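Local structure of Lmo0812 protein (Listeria monocytogenes serovar 1/2a, 4YF1) at residues A81-S86 against N110-A115; A115-D120 against Q155-N160; H101-V106 against Q150-Q155; N159-G164 against D175-L180. The protein is a putative HD-domain pyrophosphohydrolase that may hydrolyse the 3'-diphosphate of guanosine-3',5'-bis(diphosphate). All blocks are in the same frame, centred on the assembly; numbering follows the deposited sequence. Where two conformers were deposited one is given.

Contact 1 of 4, residues A81-S86 against N110-A115; sequences ADLVAS and NLEEKA
Glu-113 meets Ser-86 across two helices, near the C-terminal end of helix 78-87 and in the first turn of helix 111-132. Its side chain can be followed outward. Glu-113 CB lies 4.1 Å from Ser-86 OG. Glu-113 CG comes closer to the same hydroxyl, 3.8 Å from Ser-86 OG. CG stands anti to the carbonyl carbon (chi1 -61°), and the chain is extended beyond it (chi2 168°). The two carboxylate oxygens have different partners. Glu-113 OE1 turns back to its own segment and accepts from Asn-110 N at 2.7 Å, nearly straight at 170° and through the anti lone pair. OE2 faces the other helix. It passes Ser-86 CB and takes a bond from a water that also donates, weakly, to Asp-82 O.

In turn, Asn-110 OD1 accepts from Glu-113 N at 2.9 Å. Ser-86 OG bonds to Leu-83 O at 2.6 Å within its own helix. A second water donates to Ser-86 OG and to Glu-113 O. Alongside, Leu-83 CD2 touches Glu-112 OE1 at 3.8 Å, while the other oxygen of that carboxylate forms a salt bridge with Arg-49.

Between 81-86 and 110-115 direct contacts are few, and none is a hydrogen bond. Two waters carry the polar link, the one to Asp-82 being the weaker. Glu-113 completes the capping box with N-cap Asn-110 and is also water-bridged to helix 78-87.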
loop_
_atom_site.group_PDB
_atom_site.type_symbol
_atom_site.label_atom_id
_atom_site.label_comp_id
_atom_site.label_asym_id
_atom_site.label_seq_id
_atom_site.Cartn_x
_atom_site.Cartn_y
_atom_site.Cartn_z
ATOM N N ALA A 81 11.227 -2.283 -3.081
ATOM C CA ALA A 81 11.527 -1.910 -4.471
ATOM C C ALA A 81 11.875 -3.140 -5.308
ATOM O O ALA A 81 11.378 -3.291 -6.417
ATOM C CB ALA A 81 12.636 -0.887 -4.537
ATOM N N ASP A 82 12.668 -4.043 -4.736
ATOM C CA ASP A 82 13.052 -5.274 -5.428
ATOM C C ASP A 82 11.897 -6.221 -5.643
ATOM O O ASP A 82 11.826 -6.896 -6.681
ATOM C CB ASP A 82 14.176 -5.996 -4.693
ATOM C CG ASP A 82 15.507 -5.264 -4.801
ATOM O OD1 ASP A 82 15.628 -4.343 -5.648
ATOM O OD2 ASP A 82 16.425 -5.613 -4.023
ATOM N N LEU A 83 11.007 -6.303 -4.668
ATOM C CA LEU A 83 9.842 -7.173 -4.817
ATOM C C LEU A 83 8.949 -6.615 -5.962
ATOM O O LEU A 83 8.490 -7.359 -6.831
ATOM C CB LEU A 83 9.073 -7.308 -3.495
ATOM C CG LEU A 83 9.752 -8.208 -2.440
ATOM C CD1 LEU A 83 9.093 -8.049 -1.083
ATOM C CD2 LEU A 83 9.712 -9.665 -2.887
ATOM N N VAL A 84 8.768 -5.308 -5.970
ATOM C CA VAL A 84 7.982 -4.644 -7.006
ATOM C C VAL A 84 8.585 -4.855 -8.393
ATOM O O VAL A 84 7.867 -5.209 -9.351
ATOM C CB VAL A 84 7.834 -3.135 -6.713
ATOM C CG1 VAL A 84 7.241 -2.405 -7.913
ATOM C CG2 VAL A 84 6.936 -2.931 -5.520
ATOM N N ALA A 85 9.892 -4.643 -8.505
ATOM C CA ALA A 85 10.579 -4.804 -9.777
ATOM C C ALA A 85 10.501 -6.217 -10.301
ATOM O O ALA A 85 10.517 -6.408 -11.525
ATOM C CB ALA A 85 12.043 -4.381 -9.670
ATOM N N SER A 86 10.408 -7.211 -9.410
ATOM C CA SER A 86 10.356 -8.601 -9.859
ATOM C C SER A 86 9.160 -8.911 -10.790
ATOM O O SER A 86 9.285 -9.771 -11.656
ATOM C CB SER A 86 10.353 -9.583 -8.692
ATOM O OG SER A 86 9.110 -9.631 -7.998
ATOM N N ASN A 110 11.054 -16.909 -6.281
ATOM C CA ASN A 110 10.874 -17.505 -4.950
ATOM C C ASN A 110 9.398 -17.439 -4.562
ATOM O O ASN A 110 8.551 -16.939 -5.368
ATOM C CB ASN A 110 11.807 -16.856 -3.883
ATOM C CG ASN A 110 11.468 -15.387 -3.585
ATOM O OD1 ASN A 110 10.327 -14.931 -3.742
ATOM N ND2 ASN A 110 12.460 -14.660 -3.073
ATOM N N LEU A 111 9.032 -17.953 -3.391
ATOM C CA LEU A 111 7.594 -17.990 -3.008
ATOM C C LEU A 111 6.916 -16.619 -3.024
ATOM O O LEU A 111 5.786 -16.478 -3.589
ATOM C CB LEU A 111 7.356 -18.684 -1.661
ATOM C CG LEU A 111 5.896 -18.739 -1.142
ATOM C CD1 LEU A 111 4.981 -19.428 -2.120
ATOM C CD2 LEU A 111 5.823 -19.424 0.237
ATOM N N GLU A 112 7.598 -15.608 -2.484
ATOM C CA GLU A 112 7.055 -14.231 -2.462
ATOM C C GLU A 112 6.830 -13.694 -3.878
ATOM O O GLU A 112 5.739 -13.142 -4.201
ATOM C CB GLU A 112 7.966 -13.290 -1.698
ATOM C CG GLU A 112 8.063 -13.695 -0.228
ATOM C CD GLU A 112 8.945 -12.796 0.589
ATOM O OE1 GLU A 112 9.775 -12.052 0.009
ATOM O OE2 GLU A 112 8.833 -12.847 1.838
ATOM N N GLU A 113 7.838 -13.871 -4.731
ATOM C CA GLU A 113 7.748 -13.402 -6.135
ATOM C C GLU A 113 6.627 -14.082 -6.869
ATOM O O GLU A 113 5.930 -13.424 -7.649
ATOM C CB GLU A 113 9.093 -13.611 -6.837
ATOM C CG GLU A 113 10.202 -12.801 -6.152
ATOM C CD GLU A 113 11.611 -13.164 -6.578
ATOM O OE1 GLU A 113 11.907 -14.367 -6.804
ATOM O OE2 GLU A 113 12.439 -12.222 -6.627
ATOM N N LYS A 114 6.462 -15.385 -6.660
ATOM C CA LYS A 114 5.344 -16.139 -7.282
ATOM C C LYS A 114 4.008 -15.628 -6.769
ATOM O O LYS A 114 3.081 -15.385 -7.528
ATOM C CB LYS A 114 5.458 -17.627 -6.956
ATOM C CG LYS A 114 6.646 -18.306 -7.612
ATOM C CD LYS A 114 6.852 -19.685 -7.047
ATOM C CE LYS A 114 7.849 -20.525 -7.852
ATOM N NZ LYS A 114 7.116 -21.333 -8.869
ATOM N N ALA A 115 3.941 -15.368 -5.474
ATOM C CA ALA A 115 2.676 -14.934 -4.879
ATOM C C ALA A 115 2.216 -13.574 -5.409
ATOM O O ALA A 115 1.016 -13.352 -5.585
ATOM C CB ALA A 115 2.779 -14.909 -3.354
HETATM O O HOH W 1 12.200 -9.751 -5.561
HETATM O O HOH W 2 7.802 -11.708 -9.188
#

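Contact 2 of 4, residues A115-D120 against Q155-N160; sequences ALIVAD and QGIKNN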
loop_
_atom_site.group_PDB
_atom_site.type_symbol
_atom_site.label_atom_id
_atom_site.label_comp_id
_atom_site.label_asym_id
_atom_site.label_seq_id
_atom_site.Cartn_x
_atom_site.Cartn_y
_atom_site.Cartn_z
ATOM N N ALA A 115 3.941 -15.368 -5.474
ATOM C CA ALA A 115 2.676 -14.934 -4.879
ATOM C C ALA A 115 2.216 -13.574 -5.409
ATOM O O ALA A 115 1.016 -13.352 -5.585
ATOM C CB ALA A 115 2.779 -14.909 -3.354
ATOM N N LEU A 116 3.166 -12.674 -5.667
ATOM C CA LEU A 116 2.831 -11.350 -6.175
ATOM C C LEU A 116 2.166 -11.439 -7.543
ATOM O O LEU A 116 1.171 -10.724 -7.837
ATOM C CB LEU A 116 4.085 -10.528 -6.296
ATOM C CG LEU A 116 4.565 -10.066 -4.920
ATOM C CD1 LEU A 116 6.045 -9.710 -5.038
ATOM C CD2 LEU A 116 3.731 -8.886 -4.449
ATOM N N ILE A 117 2.712 -12.317 -8.362
ATOM C CA ILE A 117 2.160 -12.517 -9.721
ATOM C C ILE A 117 0.796 -13.194 -9.646
ATOM O O ILE A 117 -0.140 -12.749 -10.324
ATOM C CB ILE A 117 3.101 -13.357 -10.604
ATOM C CG1 ILE A 117 4.391 -12.583 -10.876
ATOM C CG2 ILE A 117 2.400 -13.719 -11.941
ATOM C CD1 ILE A 117 5.517 -13.369 -11.533
ATOM N N VAL A 118 0.676 -14.293 -8.905
ATOM C CA VAL A 118 -0.612 -15.007 -8.869
ATOM C C VAL A 118 -1.735 -14.150 -8.240
ATOM O O VAL A 118 -2.846 -14.115 -8.777
ATOM C CB VAL A 118 -0.500 -16.378 -8.222
ATOM C CG1 VAL A 118 -1.815 -17.088 -8.184
ATOM C CG2 VAL A 118 0.554 -17.246 -8.899
ATOM N N ALA A 119 -1.439 -13.419 -7.165
ATOM C CA ALA A 119 -2.433 -12.558 -6.534
ATOM C C ALA A 119 -2.947 -11.490 -7.502
ATOM O O ALA A 119 -4.144 -11.205 -7.559
ATOM C CB ALA A 119 -1.876 -11.914 -5.283
ATOM N N ASP A 120 -2.027 -10.903 -8.249
ATOM C CA ASP A 120 -2.376 -9.905 -9.253
ATOM C C ASP A 120 -3.317 -10.532 -10.306
ATOM O O ASP A 120 -4.343 -9.950 -10.650
ATOM C CB ASP A 120 -1.107 -9.409 -9.935
ATOM C CG ASP A 120 -1.399 -8.452 -11.112
ATOM O OD1 ASP A 120 -2.057 -7.421 -10.894
ATOM O OD2 ASP A 120 -0.931 -8.722 -12.227
ATOM N N GLN A 155 -3.162 -19.942 -18.625
ATOM C CA GLN A 155 -2.777 -21.353 -18.475
ATOM C C GLN A 155 -1.283 -21.436 -18.166
ATOM O O GLN A 155 -0.856 -22.276 -17.319
ATOM C CB GLN A 155 -3.161 -22.178 -19.707
ATOM C CG GLN A 155 -4.631 -22.445 -19.693
ATOM C CD GLN A 155 -5.082 -23.334 -20.835
ATOM O OE1 GLN A 155 -4.355 -23.580 -21.807
ATOM N NE2 GLN A 155 -6.249 -23.852 -20.690
ATOM N N GLY A 156 -0.487 -20.549 -18.782
ATOM C CA GLY A 156 0.954 -20.505 -18.494
ATOM C C GLY A 156 1.261 -20.215 -17.004
ATOM O O GLY A 156 2.144 -20.869 -16.400
ATOM N N ILE A 157 0.567 -19.232 -16.428
ATOM C CA ILE A 157 0.747 -18.900 -15.001
ATOM C C ILE A 157 0.303 -20.110 -14.181
ATOM O O ILE A 157 1.058 -20.631 -13.346
ATOM C CB ILE A 157 -0.064 -17.649 -14.569
ATOM C CG1 ILE A 157 0.362 -16.376 -15.350
ATOM C CG2 ILE A 157 0.092 -17.415 -13.059
ATOM C CD1 ILE A 157 1.831 -16.048 -15.280
ATOM N N LYS A 158 -0.919 -20.587 -14.456
ATOM C CA LYS A 158 -1.454 -21.728 -13.728
ATOM C C LYS A 158 -0.535 -22.953 -13.762
ATOM O O LYS A 158 -0.282 -23.579 -12.711
ATOM C CB LYS A 158 -2.878 -22.072 -14.175
ATOM C CG LYS A 158 -3.357 -23.435 -13.713
ATOM C CD LYS A 158 -4.686 -23.755 -14.358
ATOM C CE LYS A 158 -4.882 -25.250 -14.490
ATOM N NZ LYS A 158 -3.919 -25.849 -15.474
ATOM N N ASN A 159 0.014 -23.275 -14.931
ATOM C CA ASN A 159 0.872 -24.462 -15.057
ATOM C C ASN A 159 2.309 -24.301 -14.593
ATOM O O ASN A 159 3.033 -25.277 -14.560
ATOM C CB ASN A 159 0.838 -24.972 -16.500
ATOM C CG ASN A 159 -0.525 -25.511 -16.861
ATOM O OD1 ASN A 159 -1.241 -25.980 -15.981
ATOM N ND2 ASN A 159 -0.914 -25.410 -18.121
ATOM N N ASN A 160 2.710 -23.089 -14.244
ATOM C CA ASN A 160 4.091 -22.854 -13.802
ATOM C C ASN A 160 4.212 -22.334 -12.369
ATOM O O ASN A 160 5.281 -22.493 -11.747
ATOM C CB ASN A 160 4.781 -21.912 -14.792
ATOM C CG ASN A 160 5.170 -22.619 -16.078
ATOM O OD1 ASN A 160 6.177 -23.311 -16.127
ATOM N ND2 ASN A 160 4.357 -22.465 -17.121
#
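Ile-157 reaches helix 111-132 with both of its methyl groups, one for each of two neighbouring residues. Ile-157 CD1 lies 4.1 Å from Ile-117 CG2. Ile-157 CG2 lies 4.2 Å from Val-118 CG2. The torsions divide the side chain in this way. With chi1 at -61°, CG1 sits beside the backbone N and CG2 beside the carbonyl carbon. Chi2 is -55°, a bent form that folds CD1 round toward Ile-117. Ile-117 has a similar chi1 but an extended chi2 of 170°. Its CG2 branch meets Ile-157 and also lies against Thr-102 of helix 95-108, while its CD1 packs on Gln-105. Val-118 and Ile-157 lie side by side and run in opposite senses.

All three side chains are buried, and the contact between them is wholly apolar. Tyr-177 of helix 172-184 packs on both Val-118 and Ile-157. Near the end of its helix, Asn-160 ND2 donates to Gly-156 O at 2.8 Å, in the carbonyl plane.

Asp-120, on the same helix as Ile-117, bonds to His-35 and His-87. With His-35, His-59 and Asp-60 it fits the H...HD...D pattern of a possible metal site. The packing is consistent with the helical core of an HD-domain fold.

Contact 3 of 4, residues H101-V106 against Q150-Q155; sequences HTIEQV and QKWYNQ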
loop_
_atom_site.group_PDB
_atom_site.type_symbol
_atom_site.label_atom_id
_atom_site.label_comp_id
_atom_site.label_asym_id
_atom_site.label_seq_id
_atom_site.Cartn_x
_atom_site.Cartn_y
_atom_site.Cartn_z
ATOM N N HIS A 101 7.741 -13.374 -20.361
ATOM C CA HIS A 101 8.698 -13.090 -19.298
ATOM C C HIS A 101 8.047 -13.284 -17.928
ATOM O O HIS A 101 8.703 -13.736 -16.982
ATOM C CB HIS A 101 9.335 -11.715 -19.429
ATOM C CG HIS A 101 10.197 -11.562 -20.641
ATOM N ND1 HIS A 101 10.430 -10.342 -21.235
ATOM C CD2 HIS A 101 10.796 -12.480 -21.427
ATOM C CE1 HIS A 101 11.184 -10.509 -22.303
ATOM N NE2 HIS A 101 11.405 -11.801 -22.451
ATOM N N THR A 102 6.768 -12.961 -17.819
ATOM C CA THR A 102 6.042 -13.178 -16.549
ATOM C C THR A 102 5.872 -14.677 -16.232
ATOM O O THR A 102 6.043 -15.105 -15.052
ATOM C CB THR A 102 4.750 -12.394 -16.521
ATOM O OG1 THR A 102 5.083 -11.011 -16.549
ATOM C CG2 THR A 102 3.917 -12.680 -15.280
ATOM N N ILE A 103 5.596 -15.486 -17.249
ATOM C CA ILE A 103 5.502 -16.943 -17.072
ATOM C C ILE A 103 6.838 -17.522 -16.568
ATOM O O ILE A 103 6.837 -18.306 -15.582
ATOM C CB ILE A 103 5.036 -17.638 -18.369
ATOM C CG1 ILE A 103 3.591 -17.219 -18.635
ATOM C CG2 ILE A 103 5.161 -19.161 -18.273
ATOM C CD1 ILE A 103 3.106 -17.542 -20.053
ATOM N N GLU A 104 7.964 -17.074 -17.150
ATOM C CA GLU A 104 9.271 -17.543 -16.702
ATOM C C GLU A 104 9.497 -17.141 -15.228
ATOM O O GLU A 104 10.039 -17.927 -14.435
ATOM C CB GLU A 104 10.436 -17.000 -17.590
ATOM C CG GLU A 104 11.855 -17.378 -17.074
ATOM C CD GLU A 104 13.028 -16.739 -17.845
ATOM O OE1 GLU A 104 12.805 -15.901 -18.757
ATOM O OE2 GLU A 104 14.187 -17.099 -17.558
ATOM N N GLN A 105 9.101 -15.915 -14.884
ATOM C CA GLN A 105 9.274 -15.421 -13.519
ATOM C C GLN A 105 8.391 -16.187 -12.494
ATOM O O GLN A 105 8.871 -16.505 -11.363
ATOM C CB GLN A 105 9.046 -13.918 -13.486
ATOM C CG GLN A 105 9.118 -13.269 -12.132
ATOM C CD GLN A 105 10.512 -13.206 -11.599
ATOM O OE1 GLN A 105 11.491 -13.552 -12.266
ATOM N NE2 GLN A 105 10.611 -12.715 -10.390
ATOM N N VAL A 106 7.155 -16.522 -12.874
ATOM C CA VAL A 106 6.290 -17.284 -11.985
ATOM C C VAL A 106 6.812 -18.705 -11.863
ATOM O O VAL A 106 6.634 -19.337 -10.807
ATOM C CB VAL A 106 4.794 -17.220 -12.345
ATOM C CG1 VAL A 106 4.424 -18.319 -13.327
ATOM C CG2 VAL A 106 3.907 -17.342 -11.096
ATOM N N GLN A 150 -5.041 -14.827 -24.337
ATOM C CA GLN A 150 -5.412 -14.785 -22.918
ATOM C C GLN A 150 -5.443 -16.167 -22.298
ATOM O O GLN A 150 -5.034 -16.342 -21.137
ATOM C CB GLN A 150 -6.714 -14.027 -22.682
ATOM C CG GLN A 150 -6.553 -12.529 -22.871
ATOM C CD GLN A 150 -5.781 -11.848 -21.756
ATOM O OE1 GLN A 150 -5.242 -12.500 -20.871
ATOM N NE2 GLN A 150 -5.674 -10.536 -21.828
ATOM N N LYS A 151 -5.888 -17.155 -23.059
ATOM C CA LYS A 151 -5.851 -18.532 -22.585
ATOM C C LYS A 151 -4.431 -19.033 -22.396
ATOM O O LYS A 151 -4.094 -19.602 -21.319
ATOM C CB LYS A 151 -6.559 -19.424 -23.553
ATOM C CG LYS A 151 -6.561 -20.906 -23.220
ATOM C CD LYS A 151 -7.642 -21.556 -24.092
ATOM C CE LYS A 151 -7.723 -23.057 -23.944
ATOM N NZ LYS A 151 -6.686 -23.753 -24.753
ATOM N N TRP A 152 -3.587 -18.773 -23.407
ATOM C CA TRP A 152 -2.192 -19.188 -23.359
ATOM C C TRP A 152 -1.514 -18.594 -22.126
ATOM O O TRP A 152 -0.767 -19.275 -21.443
ATOM C CB TRP A 152 -1.443 -18.771 -24.631
ATOM C CG TRP A 152 0.058 -18.726 -24.484
ATOM C CD1 TRP A 152 0.937 -19.774 -24.539
ATOM C CD2 TRP A 152 0.845 -17.555 -24.235
ATOM N NE1 TRP A 152 2.224 -19.312 -24.349
ATOM C CE2 TRP A 152 2.186 -17.958 -24.159
ATOM C CE3 TRP A 152 0.537 -16.201 -24.075
ATOM C CZ2 TRP A 152 3.218 -17.058 -23.925
ATOM C CZ3 TRP A 152 1.569 -15.294 -23.856
ATOM C CH2 TRP A 152 2.892 -15.729 -23.786
ATOM N N TYR A 153 -1.784 -17.322 -21.872
ATOM C CA TYR A 153 -1.160 -16.588 -20.754
ATOM C C TYR A 153 -1.554 -17.120 -19.369
ATOM O O TYR A 153 -0.685 -17.487 -18.554
ATOM C CB TYR A 153 -1.497 -15.096 -20.899
ATOM C CG TYR A 153 -1.012 -14.218 -19.780
ATOM C CD1 TYR A 153 0.252 -14.396 -19.242
ATOM C CD2 TYR A 153 -1.780 -13.139 -19.310
ATOM C CE1 TYR A 153 0.714 -13.586 -18.228
ATOM C CE2 TYR A 153 -1.302 -12.305 -18.290
ATOM C CZ TYR A 153 -0.063 -12.543 -17.761
ATOM O OH TYR A 153 0.481 -11.716 -16.774
ATOM N N ASN A 154 -2.858 -17.191 -19.126
ATOM C CA ASN A 154 -3.392 -17.645 -17.843
ATOM C C ASN A 154 -3.089 -19.116 -17.577
ATOM O O ASN A 154 -2.691 -19.495 -16.437
ATOM C CB ASN A 154 -4.876 -17.291 -17.756
ATOM C CG ASN A 154 -5.092 -15.798 -17.606
ATOM O OD1 ASN A 154 -5.427 -15.058 -18.571
ATOM N ND2 ASN A 154 -4.843 -15.321 -16.431
ATOM N N GLN A 155 -3.162 -19.942 -18.625
ATOM C CA GLN A 155 -2.777 -21.353 -18.475
ATOM C C GLN A 155 -1.283 -21.436 -18.166
ATOM O O GLN A 155 -0.856 -22.276 -17.319
ATOM C CB GLN A 155 -3.161 -22.178 -19.707
ATOM C CG GLN A 155 -4.631 -22.445 -19.693
ATOM C CD GLN A 155 -5.082 -23.334 -20.835
ATOM O OE1 GLN A 155 -4.355 -23.580 -21.807
ATOM N NE2 GLN A 155 -6.249 -23.852 -20.690
HETATM O O HOH W 3 2.829 -9.825 -16.747
#
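Helices 101-106 and 150-155 run nearly parallel, their N-to-C directions 17° apart. The axes approach to 10.4 Å, and Ile-103 and Tyr-153 have the nearest CA atoms, 7.6 Å apart. At this spacing the side chains make the contact.

Ile-103 points at the other helix and delivers its CD1 between two aromatic residues. Over one face of Trp-152 this methyl makes a CH-pi contact, 4.2 Å from the centroid of the six-membered ring and 23° off the normal. It lies toward the rim, with CZ2 as its closest ring atom. The same Ile-103 CD1 stands at the edge of the Tyr-153 ring, 4.3 Å from Tyr-153 CD1. Trp-152 leaves its helix with CG opposite the backbone N (chi1 160°), which carries the indole across to Ile-103.

Thr-102 takes the outer end of the tyrosine. Thr-102 CG2 lies 3.9 Å from Tyr-153 OH, near the plane of the ring. One water joins the two hydroxyls, 2.6 Å from Thr-102 OG1 and 3.0 Å from Tyr-153 OH.

Trp-152 is exposed and also packs on Trp-95 and Lys-99, whereas Ile-103 and Tyr-153 are buried. Near-parallel helices packed in this way are part of the helical bundle of this HD-domain protein. The Tyr-153 side chain is in the vicinity of the H...HD...D residues that may form the active site.

Contact 4 of 4, residues N159-G164 against D175-L180; sequences NNMEYG and DEYARL
Selenomethionine Met-161 holds its CG between the backbone N and the carbonyl carbon, with chi1 at 66°. Beyond CG the chain is fully extended, chi2 -175° and chi3 -179°. This straight arm carries SE and CE across to helix 172-184. Tyr-177 comes to meet it with its CG pointing opposite to its backbone N.

Met-161 SE lies 3.9 Å from Tyr-177 CD2 and 5.2 Å from the centroid of that ring. It approaches the ring obliquely, in a Met-aromatic contact. CE goes on to Ala-178, with Met-161 CE and Ala-178 CB 4.1 Å apart. The tyrosine hydroxyl lies close to the side-chain amide of Asn-154.

Met-161 and Glu-162 are the central residues of a type I beta turn, closed by Tyr-163 N bonding to Asn-160 O at 3.1 Å. The turn follows helix 147-160. Lys-114 holds this turn from helix 111-132, donating to the carbonyls of Met-161 and Tyr-163.

Asp-175 has two conformers. In one of them Glu-162 OE2 and Asp-175 OD1 stand 4.4 Å apart, with a water donating to both. This bridge is tentative, but it may ease the repulsion of the like charges. The chemistry is that of a largely apolar contact of Met-161 with Tyr-177 and Ala-178, with two acidic side chains near it.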
loop_
_atom_site.group_PDB
_atom_site.type_symbol
_atom_site.label_atom_id
_atom_site.label_comp_id
_atom_site.label_asym_id
_atom_site.label_seq_id
_atom_site.Cartn_x
_atom_site.Cartn_y
_atom_site.Cartn_z
ATOM N N ASN A 159 0.014 -23.275 -14.931
ATOM C CA ASN A 159 0.872 -24.462 -15.057
ATOM C C ASN A 159 2.309 -24.301 -14.593
ATOM O O ASN A 159 3.033 -25.277 -14.560
ATOM C CB ASN A 159 0.838 -24.972 -16.500
ATOM C CG ASN A 159 -0.525 -25.511 -16.861
ATOM O OD1 ASN A 159 -1.241 -25.980 -15.981
ATOM N ND2 ASN A 159 -0.914 -25.410 -18.121
ATOM N N ASN A 160 2.710 -23.089 -14.244
ATOM C CA ASN A 160 4.091 -22.854 -13.802
ATOM C C ASN A 160 4.212 -22.334 -12.369
ATOM O O ASN A 160 5.281 -22.493 -11.747
ATOM C CB ASN A 160 4.781 -21.912 -14.792
ATOM C CG ASN A 160 5.170 -22.619 -16.078
ATOM O OD1 ASN A 160 6.177 -23.311 -16.127
ATOM N ND2 ASN A 160 4.357 -22.465 -17.121
HETATM N N MSE A 161 3.114 -21.823 -11.813
HETATM C CA MSE A 161 3.160 -21.204 -10.461
HETATM C C MSE A 161 3.616 -22.139 -9.352
HETATM O O MSE A 161 4.228 -21.673 -8.381
HETATM C CB MSE A 161 1.843 -20.534 -10.112
HETATM C CG MSE A 161 0.723 -21.568 -9.975
HETATM SE SE MSE A 161 -1.006 -20.706 -9.693
HETATM C CE MSE A 161 -2.007 -22.366 -9.541
ATOM N N GLU A 162 3.350 -23.443 -9.472
ATOM C CA GLU A 162 3.793 -24.413 -8.414
ATOM C C GLU A 162 5.206 -24.983 -8.572
ATOM O O GLU A 162 5.733 -25.618 -7.634
ATOM C CB GLU A 162 2.802 -25.575 -8.305
ATOM C CG GLU A 162 1.410 -25.114 -7.899
ATOM C CD GLU A 162 0.469 -26.261 -7.573
ATOM O OE1 GLU A 162 0.834 -27.446 -7.779
ATOM O OE2 GLU A 162 -0.634 -25.968 -7.077
ATOM N N TYR A 163 5.853 -24.691 -9.683
ATOM C CA TYR A 163 7.166 -25.238 -9.980
ATOM C C TYR A 163 8.190 -24.909 -8.886
ATOM O O TYR A 163 8.393 -23.750 -8.539
ATOM C CB TYR A 163 7.694 -24.736 -11.319
ATOM C CG TYR A 163 8.963 -25.462 -11.751
ATOM C CD1 TYR A 163 8.892 -26.750 -12.294
ATOM C CD2 TYR A 163 10.222 -24.879 -11.606
ATOM C CE1 TYR A 163 10.045 -27.447 -12.668
ATOM C CE2 TYR A 163 11.381 -25.559 -11.988
ATOM C CZ TYR A 163 11.281 -26.841 -12.517
ATOM O OH TYR A 163 12.401 -27.536 -12.884
ATOM N N GLY A 164 8.788 -25.953 -8.346
ATOM C CA GLY A 164 9.824 -25.820 -7.317
ATOM C C GLY A 164 9.324 -25.563 -5.913
ATOM O O GLY A 164 10.134 -25.436 -4.981
ATOM N N ASP A 175 -4.957 -22.198 -5.625
ATOM C CA ASP A 175 -6.051 -23.095 -6.025
ATOM C C ASP A 175 -7.256 -22.300 -6.561
ATOM O O ASP A 175 -7.912 -22.738 -7.508
ATOM C CB ASP A 175 -6.489 -23.991 -4.844
ATOM C CG ASP A 175 -5.370 -24.921 -4.347
ATOM O OD1 ASP A 175 -4.536 -25.340 -5.176
ATOM O OD2 ASP A 175 -5.330 -25.237 -3.130
ATOM N N GLU A 176 -7.527 -21.133 -5.973
ATOM C CA GLU A 176 -8.635 -20.266 -6.423
ATOM C C GLU A 176 -8.327 -19.773 -7.837
ATOM O O GLU A 176 -9.205 -19.724 -8.693
ATOM C CB GLU A 176 -8.865 -19.017 -5.575
ATOM C CG GLU A 176 -9.298 -19.255 -4.163
ATOM C CD GLU A 176 -9.350 -17.966 -3.366
ATOM O OE1 GLU A 176 -10.015 -17.001 -3.835
ATOM O OE2 GLU A 176 -8.742 -17.951 -2.263
ATOM N N TYR A 177 -7.086 -19.372 -8.057
ATOM C CA TYR A 177 -6.699 -18.944 -9.412
ATOM C C TYR A 177 -6.822 -20.099 -10.406
ATOM O O TYR A 177 -7.348 -19.889 -11.520
ATOM C CB TYR A 177 -5.304 -18.370 -9.444
ATOM C CG TYR A 177 -4.836 -17.981 -10.818
ATOM C CD1 TYR A 177 -5.363 -16.877 -11.453
ATOM C CD2 TYR A 177 -3.866 -18.713 -11.479
ATOM C CE1 TYR A 177 -4.920 -16.502 -12.708
ATOM C CE2 TYR A 177 -3.413 -18.346 -12.746
ATOM C CZ TYR A 177 -3.953 -17.239 -13.343
ATOM O OH TYR A 177 -3.522 -16.854 -14.574
ATOM N N ALA A 178 -6.336 -21.283 -10.041
ATOM C CA ALA A 178 -6.452 -22.459 -10.929
ATOM C C ALA A 178 -7.916 -22.734 -11.334
ATOM O O ALA A 178 -8.184 -22.966 -12.526
ATOM C CB ALA A 178 -5.841 -23.688 -10.304
ATOM N N ARG A 179 -8.844 -22.703 -10.360
ATOM C CA ARG A 179 -10.264 -22.924 -10.629
ATOM C C ARG A 179 -10.826 -21.872 -11.588
ATOM O O ARG A 179 -11.593 -22.206 -12.485
ATOM C CB ARG A 179 -11.106 -22.985 -9.342
ATOM C CG ARG A 179 -10.850 -24.205 -8.469
ATOM C CD ARG A 179 -11.900 -24.355 -7.357
ATOM N NE ARG A 179 -12.091 -23.140 -6.550
ATOM C CZ ARG A 179 -11.400 -22.812 -5.455
ATOM N NH1 ARG A 179 -10.422 -23.584 -4.988
ATOM N NH2 ARG A 179 -11.678 -21.679 -4.825
ATOM N N LEU A 180 -10.454 -20.604 -11.385
ATOM C CA LEU A 180 -10.890 -19.549 -12.293
ATOM C C LEU A 180 -10.392 -19.754 -13.724
ATOM O O LEU A 180 -11.154 -19.520 -14.689
ATOM C CB LEU A 180 -10.478 -18.155 -11.822
ATOM C CG LEU A 180 -11.431 -17.439 -10.905
ATOM C CD1 LEU A 180 -10.777 -16.230 -10.295
ATOM C CD2 LEU A 180 -12.673 -17.030 -11.678
HETATM O O HOH W 4 -2.598 -24.398 -6.669
#

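How the contacts relate
Contacts 2 and 4 have centres 6 Å apart, and contacts 2 and 3 lie 7 Å apart. All three use helix 147-160. Val-118 CG2 of contact 2 packs on Met-161 CB of contact 4 at 3.7 Å, and Ile-117 CG2 meets Thr-102 CG2 of contact 3 at 3.8 Å. Contact 1 lies farther off, its centre about 12 Å from that of contact 2, but shares Ala-115 with it. Lys-114 NZ connects contact 1 to contacts 3 and 4 by probable hydrogen bonds, one of them 2.8 Å to Val-106 O. Contact 2 contains Asp-120 of a possible HD-type site, with no metal bound to it here; the sodium ion lies elsewhere, at Val-62, Thr-65 and Met-67.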